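Local coordinates for protein mosquitocidal toxin (Bacillus sphaericus, PDB 2CB4) that probably transfers ADP-ribose from NAD to target proteins, this chain being the catalytic domain of a toxin that kills mosquitoes, at residues R116-S121 against D258-N263; S194-H199 against D220-S225. The protein carries 1 engineered substitution. All coordinates share one frame; numbering follows the deposited sequence.

Contact 1 (R116-S121 against D258-N263)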
ATOM      1  N   ARG A 116       3.679  29.501 -25.138  1.00 30.98           N
ATOM      2  CA  ARG A 116       2.698  30.480 -24.751  1.00 30.94           C
ATOM      3  C   ARG A 116       2.215  30.413 -23.312  1.00 32.16           C
ATOM      4  O   ARG A 116       1.839  31.435 -22.731  1.00 30.99           O
ATOM      5  CB  ARG A 116       1.464  30.352 -25.664  1.00 34.64           C
ATOM      6  CG  ARG A 116       0.427  31.494 -25.435  1.00 49.42           C
ATOM      7  CD  ARG A 116      -0.704  31.466 -26.454  1.00 70.28           C
ATOM      8  NE  ARG A 116      -0.242  31.677 -27.826  1.00 84.89           N
ATOM      9  CZ  ARG A 116       0.173  32.848 -28.306  1.00 93.70           C
ATOM     10  NH1 ARG A 116       0.199  33.931 -27.518  1.00 62.35           N
ATOM     11  NH2 ARG A 116       0.570  32.941 -29.575  1.00 84.72           N
ATOM     12  N   THR A 117       2.152  29.207 -22.764  1.00 28.43           N
ATOM     13  CA  THR A 117       1.590  29.002 -21.441  1.00 28.60           C
ATOM     14  C   THR A 117       2.519  28.415 -20.391  1.00 34.79           C
ATOM     15  O   THR A 117       2.203  28.472 -19.187  1.00 34.79           O
ATOM     16  CB  THR A 117       0.370  28.034 -21.527  1.00 32.89           C
ATOM     17  OG1 THR A 117       0.846  26.694 -21.651  1.00 30.90           O
ATOM     18  CG2 THR A 117      -0.528  28.346 -22.716  1.00 31.21           C
ATOM     19  N   ASN A 118       3.623  27.804 -20.836  1.00 30.19           N
ATOM     20  CA  ASN A 118       4.565  27.149 -19.933  1.00 29.41           C
ATOM     21  C   ASN A 118       4.047  25.849 -19.344  1.00 35.04           C
ATOM     22  O   ASN A 118       4.479  25.433 -18.279  1.00 35.95           O
ATOM     23  CB  ASN A 118       5.044  28.063 -18.807  1.00 26.54           C
ATOM     24  CG  ASN A 118       6.468  27.704 -18.322  1.00 43.88           C
ATOM     25  OD1 ASN A 118       7.291  27.149 -19.079  1.00 35.86           O
ATOM     26  ND2 ASN A 118       6.744  28.029 -17.077  1.00 30.32           N
ATOM     27  N   SER A 119       3.138  25.203 -20.048  1.00 32.50           N
ATOM     28  CA  SER A 119       2.581  23.921 -19.628  1.00 32.74           C
ATOM     29  C   SER A 119       3.729  22.879 -19.636  1.00 35.06           C
ATOM     30  O   SER A 119       4.693  23.025 -20.375  1.00 34.48           O
ATOM     31  CB  SER A 119       1.488  23.521 -20.644  1.00 37.46           C
ATOM     32  OG  SER A 119       1.940  23.719 -21.993  1.00 43.94           O
ATOM     33  N   PRO A 120       3.630  21.842 -18.815  1.00 31.42           N
ATOM     34  CA  PRO A 120       4.679  20.803 -18.744  1.00 30.42           C
ATOM     35  C   PRO A 120       4.861  20.107 -20.078  1.00 35.31           C
ATOM     36  O   PRO A 120       3.883  19.723 -20.736  1.00 34.52           O
ATOM     37  CB  PRO A 120       4.138  19.799 -17.715  1.00 31.18           C
ATOM     38  CG  PRO A 120       3.073  20.538 -16.986  1.00 35.72           C
ATOM     39  CD  PRO A 120       2.519  21.585 -17.882  1.00 31.34           C
ATOM     40  N   SER A 121       6.117  19.909 -20.467  1.00 31.58           N
ATOM     41  CA  SER A 121       6.385  19.276 -21.740  1.00 30.01           C
ATOM     42  C   SER A 121       7.758  18.653 -21.730  1.00 32.94           C
ATOM     43  O   SER A 121       8.450  18.674 -20.715  1.00 34.08           O
ATOM     44  CB  SER A 121       6.310  20.337 -22.840  1.00 30.99           C
ATOM     45  OG  SER A 121       7.405  21.225 -22.761  1.00 33.42           O
ATOM     46  N   ASP A 258      11.347  30.635 -14.180  1.00 25.19           N
ATOM     47  CA  ASP A 258      12.225  31.730 -14.560  1.00 24.47           C
ATOM     48  C   ASP A 258      12.713  31.751 -16.012  1.00 28.34           C
ATOM     49  O   ASP A 258      13.579  32.527 -16.355  1.00 28.79           O
ATOM     50  CB  ASP A 258      13.402  31.804 -13.591  1.00 26.35           C
ATOM     51  CG  ASP A 258      12.983  32.362 -12.237  1.00 31.29           C
ATOM     52  OD1 ASP A 258      12.236  33.384 -12.218  1.00 29.70           O
ATOM     53  OD2 ASP A 258      13.306  31.713 -11.222  1.00 33.39           O
HETATM   54  N   MSE A 259      12.137  30.893 -16.849  1.00 23.68           N
HETATM   55  CA  MSE A 259      12.476  30.828 -18.263  1.00 21.20           C
HETATM   56  C   MSE A 259      11.224  30.999 -19.159  1.00 29.71           C
HETATM   57  O   MSE A 259      11.293  30.776 -20.351  1.00 32.37           O
HETATM   58  CB  MSE A 259      13.262  29.555 -18.660  1.00 19.41           C
HETATM   59  CG  MSE A 259      14.757  29.609 -18.338  1.00 17.35           C
HETATM   60 SE   MSE A 259      15.792  31.001 -19.095  1.00 13.89          SE
HETATM   61  CE  MSE A 259      15.774  30.160 -20.751  1.00 12.60           C
ATOM     62  N   PHE A 260      10.090  31.368 -18.566  1.00 25.85           N
ATOM     63  CA  PHE A 260       8.836  31.575 -19.289  1.00 24.54           C
ATOM     64  C   PHE A 260       8.892  33.045 -19.713  1.00 29.95           C
ATOM     65  O   PHE A 260       9.202  33.920 -18.901  1.00 28.13           O
ATOM     66  CB  PHE A 260       7.642  31.327 -18.352  1.00 26.03           C
ATOM     67  CG  PHE A 260       6.300  31.504 -19.020  1.00 26.39           C
ATOM     68  CD1 PHE A 260       6.113  31.085 -20.347  1.00 28.88           C
ATOM     69  CD2 PHE A 260       5.241  32.093 -18.339  1.00 26.89           C
ATOM     70  CE1 PHE A 260       4.885  31.257 -20.982  1.00 29.46           C
ATOM     71  CE2 PHE A 260       3.996  32.271 -18.952  1.00 29.89           C
ATOM     72  CZ  PHE A 260       3.815  31.856 -20.278  1.00 28.79           C
ATOM     73  N   ALA A 261       8.623  33.318 -20.990  1.00 28.85           N
ATOM     74  CA  ALA A 261       8.735  34.682 -21.516  1.00 28.26           C
ATOM     75  C   ALA A 261       8.172  35.856 -20.724  1.00 31.43           C
ATOM     76  O   ALA A 261       8.890  36.829 -20.483  1.00 32.47           O
ATOM     77  CB  ALA A 261       8.392  34.755 -23.001  1.00 28.75           C
ATOM     78  N   PRO A 262       6.907  35.785 -20.311  1.00 27.54           N
ATOM     79  CA  PRO A 262       6.310  36.875 -19.520  1.00 26.20           C
ATOM     80  C   PRO A 262       6.993  37.047 -18.132  1.00 29.77           C
ATOM     81  O   PRO A 262       6.796  38.076 -17.461  1.00 28.73           O
ATOM     82  CB  PRO A 262       4.844  36.429 -19.335  1.00 27.37           C
ATOM     83  CG  PRO A 262       4.597  35.370 -20.309  1.00 31.47           C
ATOM     84  CD  PRO A 262       5.916  34.746 -20.666  1.00 27.87           C
ATOM     85  N   ASN A 263       7.780  36.042 -17.711  1.00 25.41           N
ATOM     86  CA  ASN A 263       8.474  36.066 -16.418  1.00 24.98           C
ATOM     87  C   ASN A 263       9.836  36.726 -16.429  1.00 29.59           C
ATOM     88  O   ASN A 263      10.596  36.641 -15.445  1.00 27.91           O
ATOM     89  CB  ASN A 263       8.551  34.664 -15.795  1.00 22.99           C
ATOM     90  CG  ASN A 263       7.185  34.119 -15.463  1.00 31.38           C
ATOM     91  OD1 ASN A 263       6.178  34.807 -15.609  1.00 24.67           O
ATOM     92  ND2 ASN A 263       7.137  32.889 -15.026  1.00 23.34           N
TER
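Both first torsions are extended: Phe-260 (chi1 -179°) sends its ring back toward helix 111-117, and Asn-118 (chi1 -151°) lays its side chain along that ring. The meeting place is the C-terminal end of the helix in the ADP-ribosyltransferase domain. Asn-118 is the first residue to leave the helix and has a positive phi. An ST turn marks the same end, with Thr-117 OG1 accepting from Ser-119 N at 3.2 Å. Thr-117 OG1 also bonds to Asn-113 O, one turn back. The main interaction is a CH-pi contact. Asn-118 CB sits 3.7 Å from the centroid of the Phe-260 ring, over one face but offset toward its rim. The amide plane lies within 2° of the ring plane, and the two side chains run past each other in opposite directions. Pro-262 CD covers the other face, 3.3 Å above the ring plane, so the ring is sandwiched. The loop behind it is closed by Asn-263 N bonding to Phe-260 O at 2.8 Å. Phe-260 also packs on Glu-190 of the second subunit, so the site lies at a subunit interface. No hydrogen bond joins the two segments. At the ring edge, and in its plane, the helix carbonyl oxygen Arg-116 O meets Phe-260 CZ at 3.2 Å.

Contact 2 (S194-H199 against D220-S225)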
ATOM      1  N   SER A 194      29.679  26.039 -17.804  1.00 23.81           N
ATOM      2  CA  SER A 194      29.884  26.717 -16.542  1.00 23.05           C
ATOM      3  C   SER A 194      28.581  27.319 -16.060  1.00 25.38           C
ATOM      4  O   SER A 194      27.550  27.239 -16.723  1.00 24.33           O
ATOM      5  CB  SER A 194      30.903  27.861 -16.766  1.00 25.16           C
ATOM      6  OG  SER A 194      30.379  28.877 -17.646  1.00 28.41           O
ATOM      7  N   THR A 195      28.648  27.979 -14.920  1.00 22.10           N
ATOM      8  CA  THR A 195      27.491  28.699 -14.414  1.00 22.12           C
ATOM      9  C   THR A 195      27.938  29.808 -13.476  1.00 26.94           C
ATOM     10  O   THR A 195      28.972  29.703 -12.821  1.00 26.88           O
ATOM     11  CB  THR A 195      26.407  27.781 -13.747  1.00 25.96           C
ATOM     12  OG1 THR A 195      25.190  28.530 -13.602  1.00 26.00           O
ATOM     13  CG2 THR A 195      26.850  27.286 -12.366  1.00 19.29           C
ATOM     14  N   TYR A 196      27.168  30.882 -13.438  1.00 24.74           N
ATOM     15  CA  TYR A 196      27.414  31.974 -12.517  1.00 24.70           C
ATOM     16  C   TYR A 196      26.421  31.753 -11.387  1.00 25.73           C
ATOM     17  O   TYR A 196      25.231  31.563 -11.641  1.00 23.73           O
ATOM     18  CB  TYR A 196      27.002  33.314 -13.114  1.00 27.22           C
ATOM     19  CG  TYR A 196      27.939  33.862 -14.123  1.00 32.94           C
ATOM     20  CD1 TYR A 196      29.234  33.385 -14.230  1.00 35.72           C
ATOM     21  CD2 TYR A 196      27.533  34.863 -14.980  1.00 35.34           C
ATOM     22  CE1 TYR A 196      30.106  33.886 -15.184  1.00 38.34           C
ATOM     23  CE2 TYR A 196      28.399  35.396 -15.914  1.00 37.34           C
ATOM     24  CZ  TYR A 196      29.685  34.903 -16.015  1.00 45.59           C
ATOM     25  OH  TYR A 196      30.525  35.424 -16.966  1.00 47.35           O
ATOM     26  N   GLU A 197      26.893  31.839 -10.151  1.00 22.64           N
ATOM     27  CA  GLU A 197      26.011  31.748  -8.998  1.00 21.76           C
ATOM     28  C   GLU A 197      25.786  33.183  -8.510  1.00 24.95           C
ATOM     29  O   GLU A 197      26.723  33.864  -8.100  1.00 22.01           O
ATOM     30  CB  GLU A 197      26.654  30.929  -7.883  1.00 22.61           C
ATOM     31  CG  GLU A 197      25.837  30.902  -6.624  1.00 25.93           C
ATOM     32  CD  GLU A 197      26.371  29.923  -5.601  1.00 36.41           C
ATOM     33  OE1 GLU A 197      27.279  29.127  -5.921  1.00 27.79           O
ATOM     34  OE2 GLU A 197      25.878  29.953  -4.467  1.00 26.65           O
ATOM     35  N   TYR A 198      24.536  33.643  -8.553  1.00 23.91           N
ATOM     36  CA  TYR A 198      24.194  35.008  -8.086  1.00 23.21           C
ATOM     37  C   TYR A 198      23.448  34.926  -6.771  1.00 26.29           C
ATOM     38  O   TYR A 198      22.584  34.060  -6.606  1.00 26.33           O
ATOM     39  CB  TYR A 198      23.209  35.682  -9.056  1.00 24.05           C
ATOM     40  CG  TYR A 198      23.767  36.036 -10.415  1.00 26.22           C
ATOM     41  CD1 TYR A 198      24.383  37.260 -10.627  1.00 29.26           C
ATOM     42  CD2 TYR A 198      23.626  35.171 -11.510  1.00 26.25           C
ATOM     43  CE1 TYR A 198      24.898  37.614 -11.887  1.00 30.14           C
ATOM     44  CE2 TYR A 198      24.117  35.529 -12.785  1.00 26.96           C
ATOM     45  CZ  TYR A 198      24.741  36.756 -12.963  1.00 35.15           C
ATOM     46  OH  TYR A 198      25.235  37.139 -14.206  1.00 36.62           O
ATOM     47  N   HIS A 199      23.735  35.864  -5.869  1.00 22.90           N
ATOM     48  CA  HIS A 199      23.015  36.001  -4.583  1.00 22.57           C
ATOM     49  C   HIS A 199      22.584  37.457  -4.605  1.00 28.36           C
ATOM     50  O   HIS A 199      23.429  38.354  -4.729  1.00 27.61           O
ATOM     51  CB  HIS A 199      23.934  35.778  -3.366  1.00 22.89           C
ATOM     52  CG  HIS A 199      24.391  34.359  -3.206  1.00 25.60           C
ATOM     53  ND1 HIS A 199      25.062  33.912  -2.086  1.00 26.45           N
ATOM     54  CD2 HIS A 199      24.299  33.293  -4.038  1.00 26.68           C
ATOM     55  CE1 HIS A 199      25.360  32.633  -2.237  1.00 25.39           C
ATOM     56  NE2 HIS A 199      24.898  32.229  -3.404  1.00 25.95           N
ATOM     57  N   ASP A 220      38.491  29.759 -21.333  1.00 40.28           N
ATOM     58  CA  ASP A 220      37.826  30.870 -22.008  1.00 40.54           C
ATOM     59  C   ASP A 220      36.630  31.380 -21.212  1.00 45.07           C
ATOM     60  O   ASP A 220      36.009  32.369 -21.599  1.00 45.29           O
ATOM     61  CB  ASP A 220      37.340  30.462 -23.409  1.00 42.80           C
ATOM     62  CG  ASP A 220      38.468  30.015 -24.324  1.00 57.04           C
ATOM     63  OD1 ASP A 220      39.650  30.365 -24.071  1.00 59.80           O
ATOM     64  OD2 ASP A 220      38.152  29.307 -25.306  1.00 61.93           O
ATOM     65  N   VAL A 221      36.268  30.675 -20.139  1.00 41.20           N
ATOM     66  CA  VAL A 221      35.142  31.093 -19.332  1.00 40.59           C
ATOM     67  C   VAL A 221      35.490  32.447 -18.698  1.00 49.20           C
ATOM     68  O   VAL A 221      36.506  32.614 -17.993  1.00 48.88           O
ATOM     69  CB  VAL A 221      34.731  30.043 -18.259  1.00 42.03           C
ATOM     70  CG1 VAL A 221      33.658  30.636 -17.328  1.00 40.97           C
ATOM     71  CG2 VAL A 221      34.259  28.743 -18.915  1.00 40.77           C
ATOM     72  N   SER A 222      34.635  33.414 -18.989  1.00 49.00           N
ATOM     73  CA  SER A 222      34.793  34.788 -18.528  1.00 50.40           C
ATOM     74  C   SER A 222      33.973  35.127 -17.283  1.00 54.87           C
ATOM     75  O   SER A 222      33.006  34.455 -16.942  1.00 55.50           O
ATOM     76  CB  SER A 222      34.360  35.754 -19.664  1.00 54.50           C
ATOM     77  OG  SER A 222      33.091  35.383 -20.214  1.00 62.34           O
ATOM     78  N   GLY A 223      34.336  36.234 -16.659  1.00 51.03           N
ATOM     79  CA  GLY A 223      33.638  36.737 -15.509  1.00 51.44           C
ATOM     80  C   GLY A 223      34.468  37.883 -14.957  1.00 56.62           C
ATOM     81  O   GLY A 223      35.590  38.124 -15.428  1.00 56.44           O
ATOM     82  N   PRO A 224      33.927  38.575 -13.956  1.00 52.99           N
ATOM     83  CA  PRO A 224      34.635  39.682 -13.331  1.00 51.85           C
ATOM     84  C   PRO A 224      35.921  39.167 -12.722  1.00 56.72           C
ATOM     85  O   PRO A 224      36.147  37.951 -12.603  1.00 55.55           O
ATOM     86  CB  PRO A 224      33.673  40.148 -12.239  1.00 53.28           C
ATOM     87  CG  PRO A 224      32.312  39.810 -12.762  1.00 57.77           C
ATOM     88  CD  PRO A 224      32.477  38.596 -13.660  1.00 53.24           C
ATOM     89  N   SER A 225      36.782  40.089 -12.338  1.00 55.91           N
ATOM     90  CA  SER A 225      38.047  39.659 -11.768  1.00 56.75           C
ATOM     91  C   SER A 225      37.945  39.422 -10.272  1.00 58.07           C
ATOM     92  O   SER A 225      37.173  40.093  -9.541  1.00 57.69           O
ATOM     93  CB  SER A 225      39.185  40.646 -12.094  1.00 62.40           C
ATOM     94  OG  SER A 225      38.767  41.986 -11.910  1.00 73.52           O
TER
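The Tyr-196 ring meets the 220-225 loop by its edge: the carbonyl oxygen of Ser-222 lies in the ring plane, beside CE1 and the hydroxyl. Gly-223 CA approaches obliquely, 3.7 Å from Tyr-196 OH. The aromatic ring thus reaches from strand 192-199 of the ADP-ribosyltransferase sheet to the loop that connects strand 202-208 to strand 229-231 along the chain. With chi1 at -76°, CG stands opposite the carbonyl carbon, and the long ring carries the hydroxyl across to the loop backbone. There Tyr-196 OH donates to Ser-222 O at 2.7 Å, the sole hydrogen bond between the segments. The donor stands well above the carbonyl plane, 51° out of it, and so misses the lone-pair directions. The same oxygen is 3.4 Å from Tyr-196 CE1, which places it along the ring rim. This bond binds the side chain to main chain, so it does not involve the Ser-222 hydroxyl.

Two residues back along the strand, Ser-194 makes the second point of contact. Its OG touches Val-221 CG1 at 3.7 Å, and Ser-194 CB lies 4.1 Å from Val-221 CG2. The two methyl groups of Val-221 therefore both face the serine. The contact is van der Waals, since the methyl groups of Val-221 offer no hydrogen bond; Ser-194 OG is hydrogen-bonded to Glu-155 OE1.

Around the contact, strand 192-199 runs antiparallel between strands 150-156 and 202-208. Tyr-196 packs on Arg-153 of the first and shares backbone hydrogen bonding with it. Val-221 rests on Ile-208 of the second, so the loop folds back beside the strand it follows.

Both contacts bury most of their touching residues, but the loop side of contact 2 is more exposed, at Ser-222 and Gly-223. They share no element. Contact 1 joins a helix end to the loop before strand 264-265, whereas contact 2 joins a sheet strand to the loop before strand 229-231. Their centres lie 25 Å apart and their nearest atoms about 11 Å, so they do not touch. The chemistry differs too. Contact 1 rests on packing about one aromatic ring and borders a second subunit. Contact 2 relies on a phenol-to-backbone hydrogen bond, and no other chain of the assembly reaches it.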